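Polyketide biosynthesis 3-hydroxy-3-methylglutaryl-ACP synthase PksG (PDB 4YXT) catalyses the aldol condensation of acetyl-ACP with a carrier-bound beta-ketothioester intermediate during synthesis of the polyketide antibiotic bacillaene. Local coordinates at residues A[43-48]-A[52-57]; A[165-170]-A[251-256]; A[304-309]-A[321-326]. The protein carries 1 engineered substitution. All coordinates share one frame; numbering follows the deposited sequence.

Contact 1 of 3, residues A[43-48]-A[52-57]; sequences AVALPY and VTFGVN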
ATOM      1  N   ALA A  43       4.843   6.593  24.139  1.00 25.72           N
ATOM      2  CA  ALA A  43       3.877   5.521  24.269  1.00 26.68           C
ATOM      3  C   ALA A  43       4.564   4.181  24.155  1.00 28.68           C
ATOM      4  O   ALA A  43       5.526   4.043  23.413  1.00 28.56           O
ATOM      5  CB  ALA A  43       2.834   5.643  23.175  1.00 25.73           C
ATOM      6  N   VAL A  44       4.072   3.173  24.875  1.00 34.98           N
ATOM      7  CA  VAL A  44       4.609   1.804  24.784  1.00 30.90           C
ATOM      8  C   VAL A  44       3.438   0.819  24.552  1.00 33.63           C
ATOM      9  O   VAL A  44       2.537   0.669  25.401  1.00 32.93           O
ATOM     10  CB  VAL A  44       5.435   1.416  26.030  1.00 36.85           C
ATOM     11  CG1 VAL A  44       6.108   0.045  25.854  1.00 35.98           C
ATOM     12  CG2 VAL A  44       6.478   2.481  26.363  1.00 36.90           C
ATOM     13  N   ALA A  45       3.410   0.206  23.364  1.00 31.22           N
ATOM     14  CA  ALA A  45       2.412  -0.804  23.048  1.00 31.53           C
ATOM     15  C   ALA A  45       2.575  -2.029  23.974  1.00 35.80           C
ATOM     16  O   ALA A  45       3.681  -2.549  24.158  1.00 35.19           O
ATOM     17  CB  ALA A  45       2.530  -1.248  21.593  1.00 30.22           C
ATOM     18  N   LEU A  46       1.450  -2.483  24.520  1.00 35.06           N
ATOM     19  CA  LEU A  46       1.397  -3.673  25.341  1.00 35.80           C
ATOM     20  C   LEU A  46       1.099  -4.919  24.496  1.00 36.37           C
ATOM     21  O   LEU A  46       0.598  -4.819  23.357  1.00 31.54           O
ATOM     22  CB  LEU A  46       0.315  -3.494  26.394  1.00 38.39           C
ATOM     23  CG  LEU A  46       0.484  -2.216  27.217  1.00 40.57           C
ATOM     24  CD1 LEU A  46      -0.835  -1.527  27.570  1.00 40.97           C
ATOM     25  CD2 LEU A  46       1.260  -2.580  28.454  1.00 44.28           C
ATOM     26  N   PRO A  47       1.396  -6.105  25.055  1.00 36.87           N
ATOM     27  CA  PRO A  47       1.201  -7.378  24.376  1.00 36.49           C
ATOM     28  C   PRO A  47      -0.193  -7.583  23.788  1.00 33.65           C
ATOM     29  O   PRO A  47      -0.342  -8.313  22.804  1.00 36.29           O
ATOM     30  CB  PRO A  47       1.453  -8.387  25.504  1.00 38.46           C
ATOM     31  CG  PRO A  47       2.518  -7.732  26.299  1.00 38.41           C
ATOM     32  CD  PRO A  47       2.115  -6.292  26.330  1.00 37.36           C
ATOM     33  N   TYR A  48      -1.209  -6.961  24.375  1.00 30.11           N
ATOM     34  CA  TYR A  48      -2.561  -7.123  23.873  1.00 29.91           C
ATOM     35  C   TYR A  48      -3.000  -5.905  23.040  1.00 27.73           C
ATOM     36  O   TYR A  48      -4.172  -5.614  22.903  1.00 23.53           O
ATOM     37  CB  TYR A  48      -3.538  -7.425  25.015  1.00 31.72           C
ATOM     38  CG  TYR A  48      -3.314  -6.628  26.252  1.00 33.76           C
ATOM     39  CD1 TYR A  48      -2.644  -7.167  27.361  1.00 35.99           C
ATOM     40  CD2 TYR A  48      -3.742  -5.312  26.319  1.00 37.43           C
ATOM     41  CE1 TYR A  48      -2.449  -6.398  28.507  1.00 35.79           C
ATOM     42  CE2 TYR A  48      -3.551  -4.551  27.443  1.00 36.49           C
ATOM     43  CZ  TYR A  48      -2.915  -5.088  28.531  1.00 34.74           C
ATOM     44  OH  TYR A  48      -2.764  -4.272  29.625  1.00 34.84           O
ATOM     45  N   VAL A  52      -4.019  -2.977  14.669  1.00 20.71           N
ATOM     46  CA  VAL A  52      -5.491  -2.929  14.563  1.00 20.82           C
ATOM     47  C   VAL A  52      -6.107  -2.217  15.782  1.00 20.72           C
ATOM     48  O   VAL A  52      -6.876  -1.264  15.654  1.00 23.22           O
ATOM     49  CB  VAL A  52      -6.083  -4.345  14.467  1.00 19.06           C
ATOM     50  CG1 VAL A  52      -7.596  -4.251  14.380  1.00 17.21           C
ATOM     51  CG2 VAL A  52      -5.464  -5.075  13.254  1.00 18.98           C
ATOM     52  N   THR A  53      -5.699  -2.635  16.968  1.00 18.93           N
ATOM     53  CA  THR A  53      -6.224  -2.025  18.166  1.00 20.75           C
ATOM     54  C   THR A  53      -5.901  -0.560  18.149  1.00 21.62           C
ATOM     55  O   THR A  53      -6.772   0.260  18.452  1.00 21.10           O
ATOM     56  CB  THR A  53      -5.703  -2.685  19.466  1.00 21.41           C
ATOM     57  OG1 THR A  53      -4.302  -2.433  19.632  1.00 22.55           O
ATOM     58  CG2 THR A  53      -5.957  -4.211  19.436  1.00 21.63           C
ATOM     59  N   PHE A  54      -4.658  -0.239  17.764  1.00 21.52           N
ATOM     60  CA  PHE A  54      -4.193   1.148  17.793  1.00 22.82           C
ATOM     61  C   PHE A  54      -4.990   1.943  16.790  1.00 21.80           C
ATOM     62  O   PHE A  54      -5.402   3.031  17.136  1.00 21.28           O
ATOM     63  CB  PHE A  54      -2.693   1.299  17.487  1.00 24.09           C
ATOM     64  CG  PHE A  54      -1.829   1.411  18.697  1.00 26.98           C
ATOM     65  CD1 PHE A  54      -1.638   0.338  19.517  1.00 28.69           C
ATOM     66  CD2 PHE A  54      -1.194   2.614  19.006  1.00 31.78           C
ATOM     67  CE1 PHE A  54      -0.831   0.442  20.659  1.00 34.22           C
ATOM     68  CE2 PHE A  54      -0.387   2.743  20.131  1.00 31.67           C
ATOM     69  CZ  PHE A  54      -0.209   1.653  20.965  1.00 35.31           C
ATOM     70  N   GLY A  55      -5.227   1.379  15.584  1.00 19.28           N
ATOM     71  CA  GLY A  55      -6.017   2.055  14.539  1.00 17.65           C
ATOM     72  C   GLY A  55      -7.518   2.217  14.873  1.00 18.16           C
ATOM     73  O   GLY A  55      -8.119   3.281  14.624  1.00 19.32           O
ATOM     74  N   VAL A  56      -8.133   1.161  15.388  1.00 17.33           N
ATOM     75  CA  VAL A  56      -9.567   1.203  15.805  1.00 18.65           C
ATOM     76  C   VAL A  56      -9.759   2.206  16.881  1.00 18.62           C
ATOM     77  O   VAL A  56     -10.603   3.099  16.762  1.00 16.93           O
ATOM     78  CB  VAL A  56     -10.069  -0.167  16.207  1.00 16.84           C
ATOM     79  CG1 VAL A  56     -11.449  -0.152  16.885  1.00 17.40           C
ATOM     80  CG2 VAL A  56     -10.108  -1.044  14.951  1.00 17.14           C
ATOM     81  N   ASN A  57      -8.878   2.175  17.858  1.00 19.91           N
ATOM     82  CA  ASN A  57      -8.957   3.184  18.943  1.00 20.74           C
ATOM     83  C   ASN A  57      -8.773   4.617  18.466  1.00 21.12           C
ATOM     84  O   ASN A  57      -9.421   5.503  18.988  1.00 21.64           O
ATOM     85  CB  ASN A  57      -8.001   2.825  20.060  1.00 20.56           C
ATOM     86  CG  ASN A  57      -8.344   1.497  20.668  1.00 19.76           C
ATOM     87  OD1 ASN A  57      -9.503   1.133  20.727  1.00 21.80           O
ATOM     88  ND2 ASN A  57      -7.363   0.766  21.097  1.00 21.83           N
TER

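Contact 2 of 3, residues A[165-170]-A[251-256]; sequences EPSAGA and TPFGGM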
ATOM      1  N   GLU A 165      16.185   4.740  21.559  1.00 34.07           N
ATOM      2  CA  GLU A 165      15.201   4.156  22.453  1.00 35.04           C
ATOM      3  C   GLU A 165      14.242   5.140  23.137  1.00 33.14           C
ATOM      4  O   GLU A 165      13.081   4.832  23.323  1.00 35.77           O
ATOM      5  CB  GLU A 165      15.927   3.371  23.513  1.00 34.21           C
ATOM      6  CG  GLU A 165      15.032   2.550  24.383  1.00 34.48           C
ATOM      7  CD  GLU A 165      15.748   2.057  25.648  1.00 37.86           C
ATOM      8  OE1 GLU A 165      16.896   2.491  25.914  1.00 35.61           O
ATOM      9  OE2 GLU A 165      15.137   1.246  26.370  1.00 36.08           O
ATOM     10  N   PRO A 166      14.726   6.320  23.531  1.00 33.11           N
ATOM     11  CA  PRO A 166      13.795   7.270  24.108  1.00 35.62           C
ATOM     12  C   PRO A 166      12.749   7.857  23.147  1.00 35.17           C
ATOM     13  O   PRO A 166      11.792   8.471  23.609  1.00 34.86           O
ATOM     14  CB  PRO A 166      14.721   8.398  24.620  1.00 36.50           C
ATOM     15  CG  PRO A 166      16.081   7.829  24.622  1.00 36.78           C
ATOM     16  CD  PRO A 166      16.089   6.865  23.496  1.00 34.85           C
ATOM     17  N   SER A 167      12.938   7.726  21.835  1.00 35.38           N
ATOM     18  CA  SER A 167      11.944   8.274  20.863  1.00 34.79           C
ATOM     19  C   SER A 167      11.112   7.191  20.139  1.00 31.67           C
ATOM     20  O   SER A 167      10.284   7.513  19.299  1.00 29.90           O
ATOM     21  CB  SER A 167      12.664   9.122  19.805  1.00 37.30           C
ATOM     22  OG  SER A 167      13.462  10.126  20.435  1.00 42.90           O
ATOM     23  N   ALA A 168      11.360   5.921  20.461  1.00 27.27           N
ATOM     24  CA  ALA A 168      10.848   4.806  19.716  1.00 26.48           C
ATOM     25  C   ALA A 168       9.424   4.523  20.164  1.00 27.34           C
ATOM     26  O   ALA A 168       9.214   3.700  21.044  1.00 26.71           O
ATOM     27  CB  ALA A 168      11.736   3.579  19.951  1.00 27.40           C
ATOM     28  N   GLY A 169       8.440   5.171  19.544  1.00 24.71           N
ATOM     29  CA  GLY A 169       7.073   5.056  20.008  1.00 26.36           C
ATOM     30  C   GLY A 169       6.080   4.102  19.361  1.00 27.54           C
ATOM     31  O   GLY A 169       6.432   3.186  18.608  1.00 34.71           O
ATOM     32  N   ALA A 170       4.820   4.307  19.731  1.00 23.62           N
ATOM     33  CA  ALA A 170       3.687   3.536  19.250  1.00 23.20           C
ATOM     34  C   ALA A 170       2.486   4.479  19.204  1.00 21.99           C
ATOM     35  O   ALA A 170       2.226   5.219  20.144  1.00 22.03           O
ATOM     36  CB  ALA A 170       3.369   2.396  20.180  1.00 20.75           C
ATOM     37  N   THR A 251       8.138  14.112  12.370  1.00 25.63           N
ATOM     38  CA  THR A 251       8.812  14.339  13.650  1.00 26.56           C
ATOM     39  C   THR A 251       9.283  13.002  14.268  1.00 26.83           C
ATOM     40  O   THR A 251       8.552  12.366  15.046  1.00 29.91           O
ATOM     41  CB  THR A 251       7.879  15.092  14.629  1.00 27.67           C
ATOM     42  OG1 THR A 251       7.310  16.236  13.974  1.00 27.74           O
ATOM     43  CG2 THR A 251       8.625  15.577  15.854  1.00 29.42           C
ATOM     44  N   PRO A 252      10.504  12.563  13.926  1.00 27.68           N
ATOM     45  CA  PRO A 252      11.028  11.383  14.606  1.00 29.92           C
ATOM     46  C   PRO A 252      11.534  11.727  16.003  1.00 33.35           C
ATOM     47  O   PRO A 252      11.512  10.882  16.895  1.00 38.42           O
ATOM     48  CB  PRO A 252      12.163  10.919  13.704  1.00 30.71           C
ATOM     49  CG  PRO A 252      12.595  12.110  12.933  1.00 29.40           C
ATOM     50  CD  PRO A 252      11.421  13.060  12.885  1.00 27.60           C
ATOM     51  N   PHE A 253      12.008  12.955  16.174  1.00 35.54           N
ATOM     52  CA  PHE A 253      12.168  13.567  17.507  1.00 31.78           C
ATOM     53  C   PHE A 253      12.199  15.066  17.317  1.00 28.36           C
ATOM     54  O   PHE A 253      12.491  15.539  16.257  1.00 25.77           O
ATOM     55  CB  PHE A 253      13.384  13.042  18.277  1.00 31.25           C
ATOM     56  CG  PHE A 253      14.663  13.047  17.506  1.00 31.28           C
ATOM     57  CD1 PHE A 253      14.932  12.047  16.569  1.00 31.70           C
ATOM     58  CD2 PHE A 253      15.610  14.029  17.716  1.00 32.24           C
ATOM     59  CE1 PHE A 253      16.119  12.034  15.860  1.00 29.69           C
ATOM     60  CE2 PHE A 253      16.803  14.025  16.989  1.00 33.26           C
ATOM     61  CZ  PHE A 253      17.065  13.019  16.082  1.00 30.35           C
ATOM     62  N   GLY A 254      11.830  15.797  18.347  1.00 28.70           N
ATOM     63  CA  GLY A 254      11.759  17.245  18.268  1.00 28.44           C
ATOM     64  C   GLY A 254      13.015  17.932  17.804  1.00 29.42           C
ATOM     65  O   GLY A 254      12.962  18.948  17.089  1.00 27.93           O
ATOM     66  N   GLY A 255      14.147  17.402  18.235  1.00 27.71           N
ATOM     67  CA  GLY A 255      15.438  17.990  17.903  1.00 31.30           C
ATOM     68  C   GLY A 255      15.750  17.926  16.430  1.00 31.41           C
ATOM     69  O   GLY A 255      16.360  18.837  15.916  1.00 36.42           O
ATOM     70  N   MET A 256      15.297  16.867  15.755  1.00 34.08           N
ATOM     71  CA  MET A 256      15.452  16.719  14.294  1.00 33.91           C
ATOM     72  C   MET A 256      14.720  17.863  13.609  1.00 30.68           C
ATOM     73  O   MET A 256      15.247  18.573  12.765  1.00 28.34           O
ATOM     74  CB  MET A 256      14.849  15.381  13.827  1.00 40.73           C
ATOM     75  CG  MET A 256      14.872  15.157  12.317  1.00 43.26           C
ATOM     76  SD  MET A 256      16.554  14.737  11.830  1.00 52.73           S
ATOM     77  CE  MET A 256      16.587  13.020  12.364  1.00 51.25           C
TER

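Contact 3 of 3, residues A[304-309]-A[321-326]; sequences LALAST and IGCFSY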
ATOM      1  N   LEU A 304       0.423  13.448  13.444  1.00 16.35           N
ATOM      2  CA  LEU A 304       0.447  13.780  14.837  1.00 18.95           C
ATOM      3  C   LEU A 304       0.911  15.196  15.094  1.00 20.19           C
ATOM      4  O   LEU A 304       0.397  15.850  16.020  1.00 21.19           O
ATOM      5  CB  LEU A 304       1.356  12.776  15.607  1.00 21.23           C
ATOM      6  CG  LEU A 304       1.375  12.813  17.132  1.00 23.57           C
ATOM      7  CD1 LEU A 304       0.030  12.431  17.685  1.00 25.30           C
ATOM      8  CD2 LEU A 304       2.468  11.914  17.720  1.00 24.31           C
ATOM      9  N   ALA A 305       1.894  15.662  14.301  1.00 20.48           N
ATOM     10  CA  ALA A 305       2.395  17.032  14.382  1.00 20.80           C
ATOM     11  C   ALA A 305       1.353  17.972  13.807  1.00 19.90           C
ATOM     12  O   ALA A 305       1.171  19.139  14.234  1.00 21.89           O
ATOM     13  CB  ALA A 305       3.723  17.176  13.596  1.00 20.85           C
ATOM     14  N   LEU A 306       0.642  17.493  12.822  1.00 19.40           N
ATOM     15  CA  LEU A 306      -0.415  18.350  12.239  1.00 19.03           C
ATOM     16  C   LEU A 306      -1.583  18.576  13.230  1.00 21.02           C
ATOM     17  O   LEU A 306      -2.025  19.689  13.473  1.00 25.31           O
ATOM     18  CB  LEU A 306      -0.962  17.684  11.007  1.00 18.16           C
ATOM     19  CG  LEU A 306      -1.991  18.497  10.202  1.00 16.47           C
ATOM     20  CD1 LEU A 306      -1.244  19.679   9.730  1.00 17.90           C
ATOM     21  CD2 LEU A 306      -2.516  17.672   9.043  1.00 16.51           C
ATOM     22  N   ALA A 307      -2.090  17.501  13.779  1.00 23.35           N
ATOM     23  CA  ALA A 307      -3.070  17.533  14.877  1.00 24.61           C
ATOM     24  C   ALA A 307      -2.605  18.428  16.037  1.00 24.91           C
ATOM     25  O   ALA A 307      -3.383  19.227  16.585  1.00 23.78           O
ATOM     26  CB  ALA A 307      -3.296  16.127  15.396  1.00 23.32           C
ATOM     27  N   SER A 308      -1.323  18.304  16.377  1.00 28.02           N
ATOM     28  CA  SER A 308      -0.742  19.088  17.462  1.00 26.07           C
ATOM     29  C   SER A 308      -0.830  20.542  17.121  1.00 25.96           C
ATOM     30  O   SER A 308      -1.216  21.309  17.985  1.00 27.19           O
ATOM     31  CB  SER A 308       0.703  18.687  17.788  1.00 26.06           C
ATOM     32  OG  SER A 308       1.170  19.315  19.014  1.00 21.84           O
ATOM     33  N   THR A 309      -0.529  20.903  15.859  1.00 25.22           N
ATOM     34  CA  THR A 309      -0.560  22.291  15.385  1.00 24.70           C
ATOM     35  C   THR A 309      -1.977  22.888  15.439  1.00 26.06           C
ATOM     36  O   THR A 309      -2.199  24.085  15.813  1.00 21.98           O
ATOM     37  CB  THR A 309      -0.065  22.403  13.920  1.00 25.42           C
ATOM     38  OG1 THR A 309       1.323  22.032  13.813  1.00 23.18           O
ATOM     39  CG2 THR A 309      -0.270  23.797  13.364  1.00 26.76           C
ATOM     40  N   ILE A 321      -1.310  25.943   6.457  1.00 22.29           N
ATOM     41  CA  ILE A 321      -0.311  25.117   7.126  1.00 21.94           C
ATOM     42  C   ILE A 321       0.519  24.377   6.048  1.00 23.73           C
ATOM     43  O   ILE A 321      -0.039  23.741   5.133  1.00 22.35           O
ATOM     44  CB  ILE A 321      -0.938  24.049   8.069  1.00 21.58           C
ATOM     45  CG1 ILE A 321      -1.643  24.664   9.284  1.00 21.66           C
ATOM     46  CG2 ILE A 321       0.145  23.158   8.609  1.00 22.50           C
ATOM     47  CD1 ILE A 321      -2.537  23.711  10.069  1.00 19.79           C
ATOM     48  N   GLY A 322       1.845  24.477   6.145  1.00 22.41           N
ATOM     49  CA  GLY A 322       2.724  23.787   5.249  1.00 22.12           C
ATOM     50  C   GLY A 322       3.142  22.490   5.899  1.00 22.90           C
ATOM     51  O   GLY A 322       3.547  22.498   7.062  1.00 26.44           O
ATOM     52  N   CYS A 323       3.094  21.382   5.144  1.00 23.70           N
ATOM     53  CA  CYS A 323       3.421  20.062   5.678  1.00 22.30           C
ATOM     54  C   CYS A 323       4.524  19.354   4.912  1.00 22.12           C
ATOM     55  O   CYS A 323       4.435  19.188   3.709  1.00 22.47           O
ATOM     56  CB  CYS A 323       2.203  19.170   5.619  1.00 23.86           C
ATOM     57  SG  CYS A 323       0.786  19.608   6.654  1.00 24.90           S
ATOM     58  N   PHE A 324       5.506  18.824   5.638  1.00 20.22           N
ATOM     59  CA  PHE A 324       6.609  18.096   5.049  1.00 19.15           C
ATOM     60  C   PHE A 324       6.587  16.699   5.537  1.00 17.82           C
ATOM     61  O   PHE A 324       6.740  16.493   6.695  1.00 17.97           O
ATOM     62  CB  PHE A 324       7.953  18.699   5.442  1.00 18.90           C
ATOM     63  CG  PHE A 324       9.118  17.875   5.009  1.00 19.59           C
ATOM     64  CD1 PHE A 324       9.372  17.673   3.651  1.00 20.09           C
ATOM     65  CD2 PHE A 324       9.945  17.295   5.934  1.00 19.65           C
ATOM     66  CE1 PHE A 324      10.440  16.897   3.225  1.00 21.69           C
ATOM     67  CE2 PHE A 324      11.021  16.516   5.531  1.00 21.97           C
ATOM     68  CZ  PHE A 324      11.268  16.302   4.171  1.00 21.99           C
ATOM     69  N   SER A 325       6.497  15.744   4.628  1.00 18.41           N
ATOM     70  CA  SER A 325       6.555  14.308   4.937  1.00 17.00           C
ATOM     71  C   SER A 325       7.832  13.642   4.438  1.00 16.97           C
ATOM     72  O   SER A 325       8.329  13.922   3.320  1.00 16.88           O
ATOM     73  CB  SER A 325       5.329  13.642   4.260  1.00 18.26           C
ATOM     74  OG  SER A 325       5.391  12.234   4.195  1.00 18.77           O
ATOM     75  N   TYR A 326       8.353  12.714   5.247  1.00 18.92           N
ATOM     76  CA  TYR A 326       9.534  11.968   4.877  1.00 20.06           C
ATOM     77  C   TYR A 326       9.367  10.542   5.295  1.00 19.41           C
ATOM     78  O   TYR A 326       8.981  10.258   6.399  1.00 20.18           O
ATOM     79  CB  TYR A 326      10.787  12.489   5.580  1.00 19.01           C
ATOM     80  CG  TYR A 326      12.031  11.661   5.208  1.00 18.84           C
ATOM     81  CD1 TYR A 326      12.547  10.703   6.056  1.00 18.26           C
ATOM     82  CD2 TYR A 326      12.670  11.847   3.965  1.00 19.52           C
ATOM     83  CE1 TYR A 326      13.660   9.946   5.688  1.00 19.02           C
ATOM     84  CE2 TYR A 326      13.769  11.088   3.597  1.00 19.65           C
ATOM     85  CZ  TYR A 326      14.257  10.142   4.468  1.00 19.39           C
ATOM     86  OH  TYR A 326      15.310   9.381   4.054  1.00 19.52           O
TER

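Contact 1 of 3, residues A[43-48]-A[52-57]
Ala45 and Phe54 face each other across two backbones that stay well apart, an irregular segment 43-48 and residues 52-57 near the start of helix 51-64, with 8.7 Å between Ala45 CA and Phe54 CA. The Phe54 side chain spans the gap. Its ring reaches the methyl of Ala45 with two neighbouring carbons: Phe54 CE1 lies 3.9 Å from Ala45 CB, and Phe54 CZ lies 4.0 Å from the same Ala45 CB. The methyl meets the ring obliquely. Phe12 meets the same ring edge-to-face. The contact lies in the N-terminal part of this thiolase-like fold, where the chain leaves strand 41-43 and soon enters helix 51-64. The second touch is close to that helix start. Thr53 CG2 stands 4.1 Å from Tyr48 O, a methyl group against a backbone oxygen. Thr53 OG1 sits between its own backbone N and carbonyl carbon (chi1 68°), which leaves the methyl beside the N and directed at Tyr48. Tyr48 points its CB away from the helix. Leu46 CB lies over one face of the Tyr48 ring, toward the rim, while Phe388 packs edge-to-face with it and Ile394 and Met395 of helix 392-397 also touch its side chain. Within the helix, Asn57 N donates to Thr53 O at 2.9 Å.

Contact 2 of 3, residues A[165-170]-A[251-256]
This is a small, partly buried van der Waals contact in the thiolase-like fold, between a loop and the loop-to-helix start of 251-256, made mainly by Ser167 against Pro252 and Phe253. Segment 165-170 runs from helix 161-164 into strand 170-178. Segment 251-256 leads into helix 254-267, with Phe253 at the N-cap position. Segment 251-256 follows directly on His250, a proton donor/acceptor of the active site by similarity. The Pro252 side chain is about 4 Å from that of His250 and about 7 Å from that of Cys114, the probable acyl-thioester nucleophile. The contact thus probably borders the catalytic centre. The backbones come closest at Ser167 and Phe253, whose CA atoms are 6.3 Å apart. Ser167 CB lies 3.6 Å from Pro252 O. After Ser167 in the chain, Ala168 is the centre of an inverse gamma turn, and Ser167 and Gly169 are both held by backbone bonds to Asn296. Phe253 points its CB at the serine, but its ring leads away. With chi1 at 50°, CG sits between the backbone N and the carbonyl carbon, and the ring lies with one face against Met256 CB, 3.9 Å above its centre. Met39 touches both Ser167 and Phe253. The hydroxyl Ser167 OG reaches Phe253 CB at 3.6 Å.

Contact 3 of 3, residues A[304-309]-A[321-326]
Ala305 O is gripped twice by Thr309, one helical turn on: Thr309 OG1 and Thr309 N each donate to it at 2.9 Å. The two donors come from opposite faces of the carbonyl plane, and the hydroxyl is tilted 28° from that plane. The bond turns the hydroxyl back to the helix, and the methyl meets the strand. Thr309 CG2 and Ile321 CD1 reach toward each other tip to tip at 4.0 Å. Leu306 fills the other half of the contact. Its CG is anti to the backbone N (chi1 -175°), which swings the branch end nearer to strand 321-326. There, Leu306 CD1 touches two residues. Cys323 SG is 3.7 Å from Leu306 CD1, and Ile321 CG2 is 3.9 Å from the same methyl, the leucine and isoleucine side chains crossing obliquely. Ile321 and Cys323 alternate with Gly322, so both point their CB atoms at the helix. Leu306 also packs on Ile6 of strand 5-12. The axes of segments 304-309 and 321-326 run nearly antiparallel, at 161°, with a closest approach of 10.1 Å. This buried apolar layer of helix on strand is characteristic of the alpha/beta layers of the thiolase fold.

The three contacts follow one another along the chain; contact 2 touches both of the others. Contacts 1 and 2 meet at Ala170, where strand 170-178 starts: Phe54 CE2 lies 3.5 Å from Ala170 C, and Ala45 N lies 3.9 Å from Ala170 CB. Their centres are about 18 Å apart. Contacts 2 and 3 have centres about 15 Å apart and touch where Thr251 OG1 packs 3.7 Å from Ala305 CB. Contacts 1 and 3 do not touch; their nearest atoms are about 8 Å apart. Contact 2 is beside the probable catalytic residues. In contact 3, the Cys323 side chain is about 9 Å from that of His250. Contact 1 lies away from the active site.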